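Homoaconitase large subunit (Methanocaldococcus jannaschii, PDB 4KP2) catalyses, together with its small subunit and a [4Fe-4S] cluster, the reversible dehydration of (R)-homocitrate to cis-homoaconitate and the hydration of that intermediate to homoisocitrate. Local coordinates at residues L338-I352 against I370-G384. Residues are numbered along the deposited sequence; the frame is centred on the assembly and turned at random.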
loop_
_atom_site.group_PDB
_atom_site.type_symbol
_atom_site.label_atom_id
_atom_site.label_comp_id
_atom_site.label_asym_id
_atom_site.label_seq_id
_atom_site.Cartn_x
_atom_site.Cartn_y
_atom_site.Cartn_z
ATOM N N LEU A 338 17.091 -11.859 -0.523
ATOM C CA LEU A 338 16.602 -10.962 -1.561
ATOM C C LEU A 338 17.640 -9.889 -1.850
ATOM O O LEU A 338 17.443 -9.029 -2.709
ATOM C CB LEU A 338 15.294 -10.308 -1.121
ATOM C CG LEU A 338 14.216 -10.142 -2.192
ATOM C CD1 LEU A 338 13.578 -11.483 -2.510
ATOM C CD2 LEU A 338 13.171 -9.142 -1.737
ATOM N N LYS A 339 18.750 -9.953 -1.123
ATOM C CA LYS A 339 19.804 -8.956 -1.226
ATOM C C LYS A 339 20.579 -9.099 -2.529
ATOM O O LYS A 339 21.154 -10.150 -2.810
ATOM C CB LYS A 339 20.751 -9.079 -0.032
ATOM C CG LYS A 339 21.383 -7.773 0.411
ATOM C CD LYS A 339 21.735 -7.828 1.892
ATOM C CE LYS A 339 22.562 -9.064 2.222
ATOM N NZ LYS A 339 22.784 -9.211 3.687
ATOM N N GLY A 340 20.581 -8.035 -3.326
ATOM C CA GLY A 340 21.324 -8.014 -4.572
ATOM C C GLY A 340 20.557 -8.578 -5.751
ATOM O O GLY A 340 20.841 -8.242 -6.900
ATOM N N ARG A 341 19.582 -9.434 -5.469
ATOM C CA ARG A 341 18.809 -10.082 -6.521
ATOM C C ARG A 341 17.558 -9.286 -6.874
ATOM O O ARG A 341 17.238 -8.289 -6.227
ATOM C CB ARG A 341 18.416 -11.497 -6.094
ATOM C CG ARG A 341 19.592 -12.391 -5.746
ATOM C CD ARG A 341 20.423 -12.714 -6.977
ATOM N NE ARG A 341 19.650 -13.441 -7.980
ATOM C CZ ARG A 341 19.511 -14.763 -8.003
ATOM N NH1 ARG A 341 20.090 -15.506 -7.072
ATOM N NH2 ARG A 341 18.789 -15.340 -8.954
ATOM N N GLU A 342 16.855 -9.736 -7.909
ATOM C CA GLU A 342 15.593 -9.129 -8.304
ATOM C C GLU A 342 14.502 -10.190 -8.311
ATOM O O GLU A 342 14.780 -11.375 -8.494
ATOM C CB GLU A 342 15.708 -8.496 -9.691
ATOM C CG GLU A 342 16.788 -7.435 -9.808
ATOM C CD GLU A 342 16.873 -6.843 -11.201
ATOM O OE1 GLU A 342 15.904 -6.998 -11.975
ATOM O OE2 GLU A 342 17.911 -6.225 -11.521
ATOM N N VAL A 343 13.261 -9.763 -8.109
ATOM C CA VAL A 343 12.132 -10.683 -8.118
ATOM C C VAL A 343 11.896 -11.205 -9.531
ATOM O O VAL A 343 11.927 -10.439 -10.493
ATOM C CB VAL A 343 10.850 -10.009 -7.592
ATOM C CG1 VAL A 343 9.694 -10.996 -7.576
ATOM C CG2 VAL A 343 11.085 -9.445 -6.201
ATOM N N HIS A 344 11.674 -12.512 -9.645
ATOM C CA HIS A 344 11.425 -13.154 -10.931
ATOM C C HIS A 344 10.266 -12.485 -11.669
ATOM O O HIS A 344 9.315 -12.008 -11.048
ATOM C CB HIS A 344 11.155 -14.644 -10.727
ATOM C CG HIS A 344 11.047 -15.426 -11.998
ATOM N ND1 HIS A 344 9.895 -15.462 -12.755
ATOM C CD2 HIS A 344 11.943 -16.211 -12.638
ATOM C CE1 HIS A 344 10.091 -16.232 -13.810
ATOM N NE2 HIS A 344 11.325 -16.700 -13.763
ATOM N N LYS A 345 10.359 -12.455 -12.995
ATOM C CA LYS A 345 9.456 -11.667 -13.832
ATOM C C LYS A 345 7.973 -12.003 -13.673
ATOM O O LYS A 345 7.136 -11.107 -13.572
ATOM C CB LYS A 345 9.860 -11.791 -15.304
ATOM C CG LYS A 345 8.983 -10.996 -16.257
ATOM C CD LYS A 345 9.433 -11.177 -17.696
ATOM C CE LYS A 345 9.421 -12.645 -18.096
ATOM N NZ LYS A 345 8.067 -13.250 -17.958
ATOM N N ASP A 346 7.655 -13.292 -13.648
ATOM C CA ASP A 346 6.263 -13.731 -13.646
ATOM C C ASP A 346 5.638 -13.798 -12.254
ATOM O O ASP A 346 4.545 -14.338 -12.085
ATOM C CB ASP A 346 6.132 -15.083 -14.349
ATOM C CG ASP A 346 6.494 -15.011 -15.819
ATOM O OD1 ASP A 346 6.092 -14.032 -16.484
ATOM O OD2 ASP A 346 7.185 -15.930 -16.307
ATOM N N VAL A 347 6.328 -13.245 -11.262
ATOM C CA VAL A 347 5.811 -13.220 -9.898
ATOM C C VAL A 347 5.936 -11.837 -9.262
ATOM O O VAL A 347 6.991 -11.205 -9.317
ATOM C CB VAL A 347 6.487 -14.293 -9.008
ATOM C CG1 VAL A 347 7.900 -14.554 -9.476
ATOM C CG2 VAL A 347 6.462 -13.886 -7.537
ATOM N N LYS A 348 4.840 -11.370 -8.672
ATOM C CA LYS A 348 4.812 -10.085 -7.989
ATOM C C LYS A 348 4.980 -10.267 -6.483
ATOM O O LYS A 348 4.250 -11.032 -5.854
ATOM C CB LYS A 348 3.509 -9.348 -8.302
ATOM C CG LYS A 348 2.277 -10.234 -8.254
ATOM C CD LYS A 348 1.089 -9.568 -8.925
ATOM C CE LYS A 348 -0.094 -10.517 -8.998
ATOM N NZ LYS A 348 -1.217 -9.940 -9.781
ATOM N N LEU A 349 5.952 -9.565 -5.911
ATOM C CA LEU A 349 6.246 -9.683 -4.488
ATOM C C LEU A 349 5.601 -8.559 -3.683
ATOM O O LEU A 349 5.736 -7.383 -4.018
ATOM C CB LEU A 349 7.758 -9.693 -4.257
ATOM C CG LEU A 349 8.226 -9.699 -2.802
ATOM C CD1 LEU A 349 7.695 -10.916 -2.069
ATOM C CD2 LEU A 349 9.741 -9.657 -2.739
ATOM N N ILE A 350 4.901 -8.933 -2.616
ATOM C CA ILE A 350 4.251 -7.964 -1.743
ATOM C C ILE A 350 4.814 -8.052 -0.329
ATOM O O ILE A 350 4.791 -9.115 0.291
ATOM C CB ILE A 350 2.730 -8.188 -1.692
ATOM C CG1 ILE A 350 2.135 -8.119 -3.099
ATOM C CG2 ILE A 350 2.071 -7.168 -0.779
ATOM C CD1 ILE A 350 0.649 -8.385 -3.144
ATOM N N VAL A 351 5.321 -6.933 0.177
ATOM C CA VAL A 351 5.909 -6.899 1.511
ATOM C C VAL A 351 5.205 -5.885 2.406
ATOM O O VAL A 351 5.129 -4.699 2.078
ATOM C CB VAL A 351 7.409 -6.561 1.457
ATOM C CG1 VAL A 351 7.993 -6.519 2.861
ATOM C CG2 VAL A 351 8.149 -7.571 0.596
ATOM N N ILE A 352 4.687 -6.359 3.535
ATOM C CA ILE A 352 3.996 -5.497 4.488
ATOM C C ILE A 352 4.490 -5.743 5.908
ATOM O O ILE A 352 4.244 -6.804 6.477
ATOM C CB ILE A 352 2.473 -5.728 4.462
ATOM C CG1 ILE A 352 1.910 -5.475 3.063
ATOM C CG2 ILE A 352 1.784 -4.836 5.482
ATOM C CD1 ILE A 352 0.415 -5.669 2.969
ATOM N N ILE A 370 16.180 -2.769 0.105
ATOM C CA ILE A 370 16.463 -4.036 -0.557
ATOM C C ILE A 370 15.205 -4.612 -1.204
ATOM O O ILE A 370 15.258 -5.170 -2.300
ATOM C CB ILE A 370 17.049 -5.062 0.431
ATOM C CG1 ILE A 370 18.291 -4.489 1.116
ATOM C CG2 ILE A 370 17.382 -6.364 -0.279
ATOM C CD1 ILE A 370 18.918 -5.422 2.121
ATOM N N PHE A 371 14.077 -4.471 -0.517
ATOM C CA PHE A 371 12.797 -4.937 -1.038
ATOM C C PHE A 371 12.403 -4.170 -2.295
ATOM O O PHE A 371 12.050 -4.766 -3.312
ATOM C CB PHE A 371 11.701 -4.798 0.020
ATOM C CG PHE A 371 11.836 -5.761 1.163
ATOM C CD1 PHE A 371 12.278 -7.056 0.946
ATOM C CD2 PHE A 371 11.522 -5.372 2.454
ATOM C CE1 PHE A 371 12.403 -7.946 1.995
ATOM C CE2 PHE A 371 11.645 -6.257 3.509
ATOM C CZ PHE A 371 12.086 -7.545 3.280
ATOM N N VAL A 372 12.467 -2.844 -2.216
ATOM C CA VAL A 372 12.082 -1.988 -3.332
ATOM C C VAL A 372 13.021 -2.163 -4.523
ATOM O O VAL A 372 12.579 -2.173 -5.673
ATOM C CB VAL A 372 12.040 -0.500 -2.920
ATOM C CG1 VAL A 372 11.519 0.354 -4.066
ATOM C CG2 VAL A 372 11.169 -0.318 -1.690
ATOM N N LYS A 373 14.314 -2.303 -4.244
ATOM C CA LYS A 373 15.301 -2.552 -5.292
ATOM C C LYS A 373 14.994 -3.855 -6.017
ATOM O O LYS A 373 15.114 -3.943 -7.239
ATOM C CB LYS A 373 16.712 -2.609 -4.707
ATOM C CG LYS A 373 17.286 -1.259 -4.313
ATOM C CD LYS A 373 18.575 -1.431 -3.527
ATOM C CE LYS A 373 19.090 -0.100 -3.003
ATOM N NZ LYS A 373 19.452 0.829 -4.110
ATOM N N ALA A 374 14.590 -4.865 -5.253
ATOM C CA ALA A 374 14.244 -6.162 -5.820
ATOM C C ALA A 374 12.946 -6.080 -6.616
ATOM O O ALA A 374 12.696 -6.901 -7.497
ATOM C CB ALA A 374 14.134 -7.208 -4.726
ATOM N N GLY A 375 12.120 -5.088 -6.298
ATOM C CA GLY A 375 10.888 -4.864 -7.030
ATOM C C GLY A 375 9.644 -5.264 -6.262
ATOM O O GLY A 375 8.603 -5.550 -6.854
ATOM N N ALA A 376 9.748 -5.279 -4.938
ATOM C CA ALA A 376 8.617 -5.638 -4.092
ATOM C C ALA A 376 7.615 -4.492 -4.005
ATOM O O ALA A 376 7.968 -3.330 -4.206
ATOM C CB ALA A 376 9.096 -6.028 -2.703
ATOM N N MET A 377 6.364 -4.829 -3.705
ATOM C CA MET A 377 5.327 -3.822 -3.527
ATOM C C MET A 377 5.057 -3.574 -2.048
ATOM O O MET A 377 4.354 -4.345 -1.393
ATOM C CB MET A 377 4.040 -4.236 -4.243
ATOM C CG MET A 377 4.075 -4.020 -5.747
ATOM S SD MET A 377 2.510 -4.397 -6.555
ATOM C CE MET A 377 2.452 -6.178 -6.367
ATOM N N ILE A 378 5.625 -2.491 -1.527
ATOM C CA ILE A 378 5.459 -2.139 -0.124
ATOM C C ILE A 378 4.088 -1.521 0.122
ATOM O O ILE A 378 3.653 -0.640 -0.620
ATOM C CB ILE A 378 6.542 -1.147 0.329
ATOM C CG1 ILE A 378 7.928 -1.646 -0.086
ATOM C CG2 ILE A 378 6.470 -0.924 1.834
ATOM C CD1 ILE A 378 8.291 -2.994 0.498
ATOM N N CYS A 379 3.408 -1.987 1.164
ATOM C CA CYS A 379 2.091 -1.463 1.503
ATOM C C CYS A 379 2.014 -1.042 2.967
ATOM O O CYS A 379 2.920 -1.317 3.752
ATOM C CB CYS A 379 1.002 -2.490 1.186
ATOM S SG CYS A 379 0.863 -2.910 -0.566
ATOM N N THR A 380 0.922 -0.370 3.316
ATOM C CA THR A 380 0.690 0.112 4.673
ATOM C C THR A 380 0.678 -1.037 5.677
ATOM O O THR A 380 -0.003 -2.041 5.463
ATOM C CB THR A 380 -0.646 0.878 4.758
ATOM O OG1 THR A 380 -0.564 2.072 3.969
ATOM C CG2 THR A 380 -0.978 1.246 6.193
ATOM N N PRO A 381 1.447 -0.893 6.771
ATOM C CA PRO A 381 1.553 -1.887 7.846
ATOM C C PRO A 381 0.199 -2.396 8.337
ATOM O O PRO A 381 -0.470 -1.733 9.130
ATOM C CB PRO A 381 2.257 -1.111 8.959
ATOM C CG PRO A 381 3.119 -0.144 8.234
ATOM C CD PRO A 381 2.346 0.254 7.000
ATOM N N GLY A 382 -0.187 -3.574 7.860
ATOM C CA GLY A 382 -1.434 -4.199 8.256
ATOM C C GLY A 382 -1.439 -5.666 7.870
ATOM O O GLY A 382 -0.398 -6.322 7.885
ATOM N N CYS A 383 -2.611 -6.182 7.518
ATOM C CA CYS A 383 -2.734 -7.574 7.103
ATOM C C CYS A 383 -3.549 -7.712 5.819
ATOM O O CYS A 383 -4.778 -7.649 5.838
ATOM C CB CYS A 383 -3.343 -8.422 8.224
ATOM S SG CYS A 383 -4.835 -7.727 8.982
ATOM N N GLY A 384 -2.850 -7.900 4.704
ATOM C CA GLY A 384 -3.496 -8.051 3.414
ATOM C C GLY A 384 -2.555 -8.625 2.372
ATOM O O GLY A 384 -1.358 -8.351 2.400
#
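V351 holds CG1 anti to its backbone N (chi1 179°), and the F371 CG lies beside the backbone N, anti to the carbonyl carbon (chi1 -70°); together the two torsions set the methyl over one face of the phenyl group. The resulting CH-pi contact places CG1 of V351 4.0 Å from the ring centroid of F371, displaced toward the rim on the CD2 and CE2 side. L338 approaches the same ring differently, bringing CD2 to the edge, in plane, 3.5 Å from CD1 of F371. With L331 and A335 of helix 328-338 also touching the F371 side chain, an alanine in its place would probably open a gap where helices 328-338 and 367-374 meet V351 of the sheet and leave the V351 and L338 methyls without their shared partner.

The frame is a right-handed beta-alpha-beta crossover of the three-layer aconitase fold: strand 348-351 pairs in parallel with 377-378, the outermost strand of its sheet within the chain. M377 N donates to L349 O at 2.6 Å, V351 N to M377 O at 3.2 Å, and a weak bond from C379 N to V351 O continues the ladder. Before the strand, a Schellman motif with G375 at positive phi ends helix 367-374, whose A374 O accepts a nearly straight bond from V343 N (175°). On the face bearing I350 and M377, CE of M377 meets CG1 of I350 at 3.8 Å. Farther on, I352 lays CG1 against CB of C379 at 3.6 Å, while its CD1 approaches G384 O. T380 OG1 forms a hydrogen bond with I378 O of the second subunit.

The contact illustrates how a crossover helix seals a parallel strand pair through an aromatic residue packed on the sheet face; its apolar packing and backbone pairing are consistent with holding the loop that leads to C383, a predicted cluster ligand, against the sheet edge.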